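Side-chain contacts in conserved hypothetical protein NMB0706 (PDB 1RV9), which is of unknown function but belongs to a YfiH-related family that carries the name multi-copper polyphenol oxidoreductase laccase: residues V87-A92 and G107-A112; V121-R126 and A151-P156; T192-I197 and F202-Y207. All blocks are in the same frame, centred on the assembly; numbering follows the deposited sequence.

Interaction 1 of 3, residues V87-A92 and G107-A112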
# COMPACT_ATOMS: atom_id res chain seq x y z
N VAL A 87 -2.38 13.14 -3.62
CA VAL A 87 -3.56 13.96 -3.88
C VAL A 87 -4.50 13.91 -2.68
O VAL A 87 -4.34 13.08 -1.79
CB VAL A 87 -4.34 13.46 -5.11
CG1 VAL A 87 -3.47 13.53 -6.35
CG2 VAL A 87 -4.83 12.03 -4.88
N ASN A 88 -5.47 14.82 -2.66
CA ASN A 88 -6.47 14.82 -1.59
C ASN A 88 -7.51 13.80 -2.05
O ASN A 88 -8.08 13.95 -3.14
CB ASN A 88 -7.12 16.20 -1.43
CG ASN A 88 -6.20 17.19 -0.75
OD1 ASN A 88 -5.44 16.84 0.14
ND2 ASN A 88 -6.29 18.45 -1.16
N ALA A 89 -7.74 12.78 -1.25
CA ALA A 89 -8.69 11.73 -1.62
C ALA A 89 -10.07 12.27 -1.95
O ALA A 89 -10.72 11.78 -2.87
CB ALA A 89 -8.79 10.69 -0.50
N ALA A 90 -10.50 13.29 -1.22
CA ALA A 90 -11.82 13.89 -1.44
C ALA A 90 -11.95 14.53 -2.82
O ALA A 90 -13.06 14.70 -3.32
CB ALA A 90 -12.11 14.93 -0.35
N GLU A 91 -10.81 14.87 -3.43
CA GLU A 91 -10.81 15.49 -4.75
C GLU A 91 -10.52 14.48 -5.86
O GLU A 91 -10.63 14.80 -7.05
CB GLU A 91 -9.76 16.60 -4.82
CG GLU A 91 -9.91 17.70 -3.79
CD GLU A 91 -8.85 18.77 -3.94
OE1 GLU A 91 -7.65 18.44 -3.88
OE2 GLU A 91 -9.21 19.95 -4.12
N ALA A 92 -10.14 13.26 -5.48
CA ALA A 92 -9.81 12.23 -6.45
C ALA A 92 -11.00 11.42 -6.96
O ALA A 92 -10.83 10.50 -7.76
CB ALA A 92 -8.77 11.29 -5.83
N GLY A 107 -13.31 12.50 6.45
CA GLY A 107 -14.12 11.35 6.79
C GLY A 107 -15.22 11.16 5.76
O GLY A 107 -16.20 10.46 6.00
N LYS A 108 -15.05 11.79 4.60
CA LYS A 108 -16.05 11.71 3.54
C LYS A 108 -15.62 10.82 2.37
O LYS A 108 -16.29 10.76 1.34
CB LYS A 108 -16.36 13.11 3.02
CG LYS A 108 -16.96 14.02 4.09
CD LYS A 108 -17.19 15.42 3.54
CE LYS A 108 -17.84 16.31 4.59
NZ LYS A 108 -19.16 15.76 5.00
N VAL A 109 -14.51 10.11 2.55
CA VAL A 109 -14.00 9.25 1.50
C VAL A 109 -12.93 8.35 2.10
O VAL A 109 -12.35 8.68 3.13
CB VAL A 109 -13.36 10.12 0.37
CG1 VAL A 109 -12.24 10.98 0.95
CG2 VAL A 109 -12.84 9.24 -0.76
N ALA A 110 -12.71 7.20 1.48
CA ALA A 110 -11.68 6.28 1.96
C ALA A 110 -10.46 6.38 1.05
O ALA A 110 -10.59 6.43 -0.18
CB ALA A 110 -12.21 4.84 1.96
N CYS A 111 -9.28 6.43 1.66
CA CYS A 111 -8.03 6.47 0.91
C CYS A 111 -7.71 5.02 0.61
O CYS A 111 -7.95 4.14 1.44
CB CYS A 111 -6.90 7.06 1.76
SG CYS A 111 -7.16 8.76 2.26
N ALA A 112 -7.16 4.76 -0.58
CA ALA A 112 -6.85 3.39 -0.94
C ALA A 112 -5.74 3.26 -1.96
O ALA A 112 -5.55 4.12 -2.81
CB ALA A 112 -8.11 2.72 -1.49
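Ala-89 meets Val-109 and Cys-111, and Ala-90 meets Val-109, in a small apolar contact of methyl groups and one sulfur. The Ala-89 CB lies 3.8 Å from Val-109 CG1 and 3.7 Å from Cys-111 SG, so one methyl touches two residues of the 107-112 segment. Val-109 CG1 also touches the CB of Ala-90, at 4.2 Å. With chi1 at 59°, this methyl sits between the backbone N and the carbonyl carbon of Val-109, and it is the branch that faces both alanines.

Side chain also meets backbone. Val-109 CG1 packs against Ala-90 N at 3.6 Å, and its CG2 comes within 3.9 Å of Ala-89 O.

Within 87-92, two backbone bonds and one side-chain bond hold the turn. Glu-91 N bonds to Asn-88 O at 2.9 Å, and Ala-92 N to Ala-89 O. Asn-88 ND2 donates to Glu-91 OE1 at 3.0 Å, with an angle of 150° at the hydrogen. The donor comes from above the carboxylate plane. The CB atoms of Asn-88 and Glu-91 point away from the 107-112 segment.

Ala-76 touches both Ala-89 and Val-109, and Ser-102 touches both Ala-89 and Cys-111. The contact joins the end of strand 86-88 to the first part of strand 110-115, and so links the two mixed sheets of the alpha-beta-beta-alpha fold.

Interaction 2 of 3, residues V121-R126 and A151-P156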
# COMPACT_ATOMS: atom_id res chain seq x y z
N VAL A 121 1.20 1.38 2.32
CA VAL A 121 1.47 1.98 3.62
C VAL A 121 0.30 2.88 4.02
O VAL A 121 -0.09 3.77 3.26
CB VAL A 121 2.77 2.82 3.62
CG1 VAL A 121 3.04 3.36 5.04
CG2 VAL A 121 3.93 1.98 3.15
N LEU A 122 -0.26 2.64 5.20
CA LEU A 122 -1.37 3.45 5.69
C LEU A 122 -0.84 4.34 6.80
O LEU A 122 0.07 3.95 7.52
CB LEU A 122 -2.48 2.56 6.24
CG LEU A 122 -3.05 1.51 5.29
CD1 LEU A 122 -4.17 0.75 6.00
CD2 LEU A 122 -3.58 2.18 4.02
N PHE A 123 -1.42 5.53 6.93
CA PHE A 123 -1.00 6.50 7.95
C PHE A 123 -2.18 7.10 8.69
O PHE A 123 -3.27 7.24 8.14
CB PHE A 123 -0.27 7.69 7.31
CG PHE A 123 1.00 7.35 6.60
CD1 PHE A 123 2.23 7.50 7.23
CD2 PHE A 123 0.98 6.96 5.26
CE1 PHE A 123 3.43 7.27 6.54
CE2 PHE A 123 2.16 6.73 4.56
CZ PHE A 123 3.39 6.89 5.20
N CYS A 124 -1.95 7.49 9.94
CA CYS A 124 -2.97 8.17 10.73
C CYS A 124 -2.24 8.81 11.90
O CYS A 124 -1.08 8.50 12.15
CB CYS A 124 -4.05 7.21 11.24
SG CYS A 124 -3.66 6.24 12.72
N ASP A 125 -2.91 9.73 12.60
CA ASP A 125 -2.30 10.35 13.77
C ASP A 125 -3.00 9.78 15.00
O ASP A 125 -4.11 9.24 14.91
CB ASP A 125 -2.40 11.88 13.70
CG ASP A 125 -3.82 12.39 13.67
OD1 ASP A 125 -4.70 11.70 13.12
OD2 ASP A 125 -4.05 13.51 14.18
N ARG A 126 -2.34 9.87 16.15
CA ARG A 126 -2.88 9.33 17.40
C ARG A 126 -4.26 9.86 17.77
O ARG A 126 -5.09 9.13 18.32
CB ARG A 126 -1.91 9.61 18.55
CG ARG A 126 -0.51 9.05 18.35
CD ARG A 126 -0.41 7.56 18.68
NE ARG A 126 0.90 7.03 18.32
CZ ARG A 126 1.35 5.82 18.66
NH1 ARG A 126 0.60 5.00 19.37
NH2 ARG A 126 2.56 5.43 18.27
N ALA A 151 4.25 14.76 4.54
CA ALA A 151 4.17 16.22 4.44
C ALA A 151 2.75 16.68 4.16
O ALA A 151 2.28 17.67 4.74
CB ALA A 151 5.10 16.72 3.34
N ALA A 152 2.06 15.98 3.26
CA ALA A 152 0.70 16.35 2.89
C ALA A 152 -0.32 16.21 4.02
O ALA A 152 -1.36 16.87 4.00
CB ALA A 152 0.26 15.52 1.69
N MET A 153 -0.02 15.37 5.00
CA MET A 153 -0.94 15.15 6.12
C MET A 153 -0.98 16.33 7.08
O MET A 153 -1.98 16.54 7.78
CB MET A 153 -0.55 13.89 6.87
CG MET A 153 -0.79 12.62 6.08
SD MET A 153 -0.40 11.15 7.02
CE MET A 153 -1.82 11.07 8.10
N LYS A 154 0.10 17.09 7.12
CA LYS A 154 0.20 18.27 7.98
C LYS A 154 -0.03 18.02 9.47
O LYS A 154 -0.64 18.83 10.16
CB LYS A 154 -0.77 19.35 7.51
CG LYS A 154 -0.49 19.86 6.12
CD LYS A 154 -1.34 21.08 5.82
CE LYS A 154 -1.13 21.59 4.41
NZ LYS A 154 -1.67 20.64 3.40
N VAL A 155 0.46 16.88 9.95
CA VAL A 155 0.35 16.56 11.37
C VAL A 155 1.77 16.22 11.82
O VAL A 155 2.59 15.78 11.01
CB VAL A 155 -0.60 15.37 11.63
CG1 VAL A 155 -2.05 15.83 11.53
CG2 VAL A 155 -0.34 14.26 10.64
N PRO A 156 2.08 16.45 13.10
CA PRO A 156 3.42 16.15 13.62
C PRO A 156 3.83 14.70 13.38
O PRO A 156 3.11 13.79 13.76
CB PRO A 156 3.29 16.46 15.10
CG PRO A 156 2.25 17.54 15.13
CD PRO A 156 1.22 17.02 14.15
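Met-153 lays its sulfur against the base of the Phe-123 side chain. SD is 3.5 Å from Phe-123 CB and 4.1 Å from Phe-123 CG. This is the tight part of the contact, and both residues are buried. The two side chains cross at about a right angle. SD also lies 4.9 Å from the centroid of the Phe-123 ring, 45° off its normal. It therefore approaches the ring obliquely, in a Met-aromatic contact. The end of the methionine bends at chi3 (76°), which turns the methyl along the strand toward Cys-124. CE then rests 3.8 Å from Phe-123 CB and 4.0 Å from Cys-124 N.

Further out, the Phe-123 ring runs on under helix 145-153 and touches Leu-146, Thr-149 and Ile-150. This is the alpha-on-beta layer of the alpha-beta-beta-alpha fold: the helix packs on one face of the six-stranded mixed sheet, and strand 119-125 lies within that sheet. Ala-132 of the adjacent strand 131-136 touches both Phe-123 and Met-153.

The other end of the contact is looser. Beyond the helix, Lys-154 has a positive phi of 57°. The chain then swings back to Val-155. There the CA atoms of Asp-125 and Val-155 are 7.2 Å apart, closer than the 8.6 Å between the CA atoms of Cys-124 and Met-153. Even so, the side chains meet more lightly. Val-155 CG1 comes to 4.1 Å from Asp-125 OD2, a van der Waals contact of a methyl with a carboxylate oxygen. Both carboxylate oxygens are hydrogen-bonded elsewhere; OD1 accepts from the backbone N of Thr-129 and Ala-130. Val-155 is partly open to solvent, and its neighbours Lys-154 and Pro-156 are exposed.

Interaction 3 of 3, residues T192-I197 and F202-Y207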
# COMPACT_ATOMS: atom_id res chain seq x y z
N THR A 192 21.41 -2.10 4.81
CA THR A 192 21.03 -3.08 5.81
C THR A 192 19.76 -3.82 5.42
O THR A 192 19.45 -4.88 5.97
CB THR A 192 20.81 -2.42 7.19
OG1 THR A 192 19.78 -1.43 7.08
CG2 THR A 192 22.09 -1.77 7.68
N ALA A 193 19.02 -3.26 4.46
CA ALA A 193 17.77 -3.86 3.99
C ALA A 193 17.95 -4.70 2.73
O ALA A 193 16.97 -5.17 2.15
CB ALA A 193 16.73 -2.76 3.76
N PHE A 194 19.19 -4.88 2.30
CA PHE A 194 19.50 -5.69 1.13
C PHE A 194 20.49 -6.77 1.53
O PHE A 194 21.40 -6.53 2.31
CB PHE A 194 20.15 -4.86 0.02
CG PHE A 194 19.22 -3.88 -0.65
CD1 PHE A 194 19.01 -2.62 -0.11
CD2 PHE A 194 18.58 -4.23 -1.83
CE1 PHE A 194 18.15 -1.72 -0.74
CE2 PHE A 194 17.72 -3.33 -2.47
CZ PHE A 194 17.51 -2.07 -1.92
N GLU A 195 20.30 -7.98 0.99
CA GLU A 195 21.21 -9.07 1.28
C GLU A 195 21.74 -9.61 -0.04
O GLU A 195 20.97 -10.07 -0.89
CB GLU A 195 20.53 -10.19 2.05
CG GLU A 195 21.41 -11.43 2.19
CD GLU A 195 20.71 -12.60 2.84
OE1 GLU A 195 19.46 -12.58 2.91
OE2 GLU A 195 21.40 -13.55 3.26
N GLY A 196 23.05 -9.54 -0.23
CA GLY A 196 23.64 -10.04 -1.45
C GLY A 196 23.51 -11.54 -1.51
O GLY A 196 23.77 -12.23 -0.52
N ILE A 197 23.10 -12.06 -2.66
CA ILE A 197 22.94 -13.50 -2.83
C ILE A 197 23.78 -13.97 -4.01
O ILE A 197 23.56 -15.06 -4.55
CB ILE A 197 21.46 -13.89 -3.04
CG1 ILE A 197 20.90 -13.20 -4.28
CG2 ILE A 197 20.65 -13.52 -1.80
CD1 ILE A 197 19.46 -13.57 -4.58
N PHE A 202 20.29 -9.30 -5.22
CA PHE A 202 20.03 -9.04 -3.81
C PHE A 202 18.61 -9.40 -3.44
O PHE A 202 17.73 -9.43 -4.29
CB PHE A 202 20.19 -7.55 -3.47
CG PHE A 202 21.49 -6.96 -3.89
CD1 PHE A 202 22.54 -6.84 -2.99
CD2 PHE A 202 21.66 -6.50 -5.19
CE1 PHE A 202 23.75 -6.27 -3.38
CE2 PHE A 202 22.87 -5.92 -5.59
CZ PHE A 202 23.91 -5.81 -4.68
N LEU A 203 18.40 -9.66 -2.16
CA LEU A 203 17.06 -9.91 -1.64
C LEU A 203 16.76 -8.57 -0.99
O LEU A 203 17.48 -8.14 -0.09
CB LEU A 203 17.07 -11.02 -0.58
CG LEU A 203 17.30 -12.43 -1.11
CD1 LEU A 203 17.25 -13.42 0.04
CD2 LEU A 203 16.23 -12.76 -2.15
N ALA A 204 15.71 -7.90 -1.46
CA ALA A 204 15.34 -6.60 -0.93
C ALA A 204 14.20 -6.71 0.07
O ALA A 204 13.20 -7.37 -0.19
CB ALA A 204 14.95 -5.67 -2.07
N ASP A 205 14.37 -6.06 1.22
CA ASP A 205 13.37 -6.08 2.27
C ASP A 205 12.60 -4.76 2.26
O ASP A 205 13.03 -3.77 2.85
CB ASP A 205 14.06 -6.27 3.63
CG ASP A 205 13.08 -6.50 4.76
OD1 ASP A 205 11.89 -6.17 4.60
OD2 ASP A 205 13.52 -7.01 5.81
N LEU A 206 11.45 -4.75 1.58
CA LEU A 206 10.64 -3.54 1.50
C LEU A 206 10.18 -3.04 2.87
O LEU A 206 10.06 -1.83 3.08
CB LEU A 206 9.41 -3.78 0.61
CG LEU A 206 9.66 -3.87 -0.89
CD1 LEU A 206 8.39 -4.39 -1.57
CD2 LEU A 206 10.06 -2.51 -1.44
N TYR A 207 9.89 -3.96 3.78
CA TYR A 207 9.45 -3.55 5.11
C TYR A 207 10.57 -2.81 5.82
O TYR A 207 10.35 -1.75 6.41
CB TYR A 207 9.03 -4.77 5.94
CG TYR A 207 7.86 -5.54 5.38
CD1 TYR A 207 6.69 -4.88 4.99
CD2 TYR A 207 7.91 -6.93 5.27
CE1 TYR A 207 5.60 -5.60 4.50
CE2 TYR A 207 6.82 -7.65 4.78
CZ TYR A 207 5.67 -6.98 4.40
OH TYR A 207 4.60 -7.70 3.92
O HOH W 1 17.00 -8.48 2.62
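Leu-203 pairs with Glu-195 across a beta hairpin of antiparallel strands. Leu-203 N donates to Glu-195 O at 2.9 Å, and Glu-195 N donates to Leu-203 O at 3.0 Å. Followed outward, the leucine CB lies 4.0 Å from Glu-195 O. CG lies beside the backbone N, opposite the carbonyl carbon (chi1 -72°), and packs on Ile-197 CG2 at 3.6 Å. CD1 touches Glu-195 OE1 at 3.7 Å and the Ile-197 CG2 methyl, and CD2 meets Ile-197 CD1 at 4.1 Å. The extended glutamate runs alongside the leucine, while Ile-197 crosses it at about a right angle.

The other face carries Phe-194, Phe-202 and Ala-204. Phe-194 CE2 presses on Ala-204 CB at 3.6 Å, and the edge of its ring meets Phe-202 CB. A water donates to Leu-203 O at 2.8 Å and weakly to Ala-193 O, which also accepts from Asp-205 N.

Strand 174-175 flanks strand 201-204 on the side away from 194-198. Phe-180 of helix 177-184 stacks on Phe-202 and meets Phe-194 edge-to-face. Asp-205 is the N-cap of helix 206-217, its OD1 accepting from Ala-208 N, and Ala-193 packs against that same helix.

How the interactions relate
The three contacts follow one another along the chain without overlap. Interactions 1 and 2 have centres 14 Å apart and nearest atoms about 5 Å apart. Strands 110-115 and 119-125 are consecutive, and both contacts reach the six-stranded sheet. Interaction 1 links that sheet to the five-stranded one, whereas interaction 2 sets a helix on it. Together they sample a sheet-to-sheet and a helix-to-sheet interface of one fold. Interaction 3 belongs to a separate three-stranded sheet. Its centre is 27 Å from that of interaction 2 and 33 Å from that of interaction 1, across the centre of the chain.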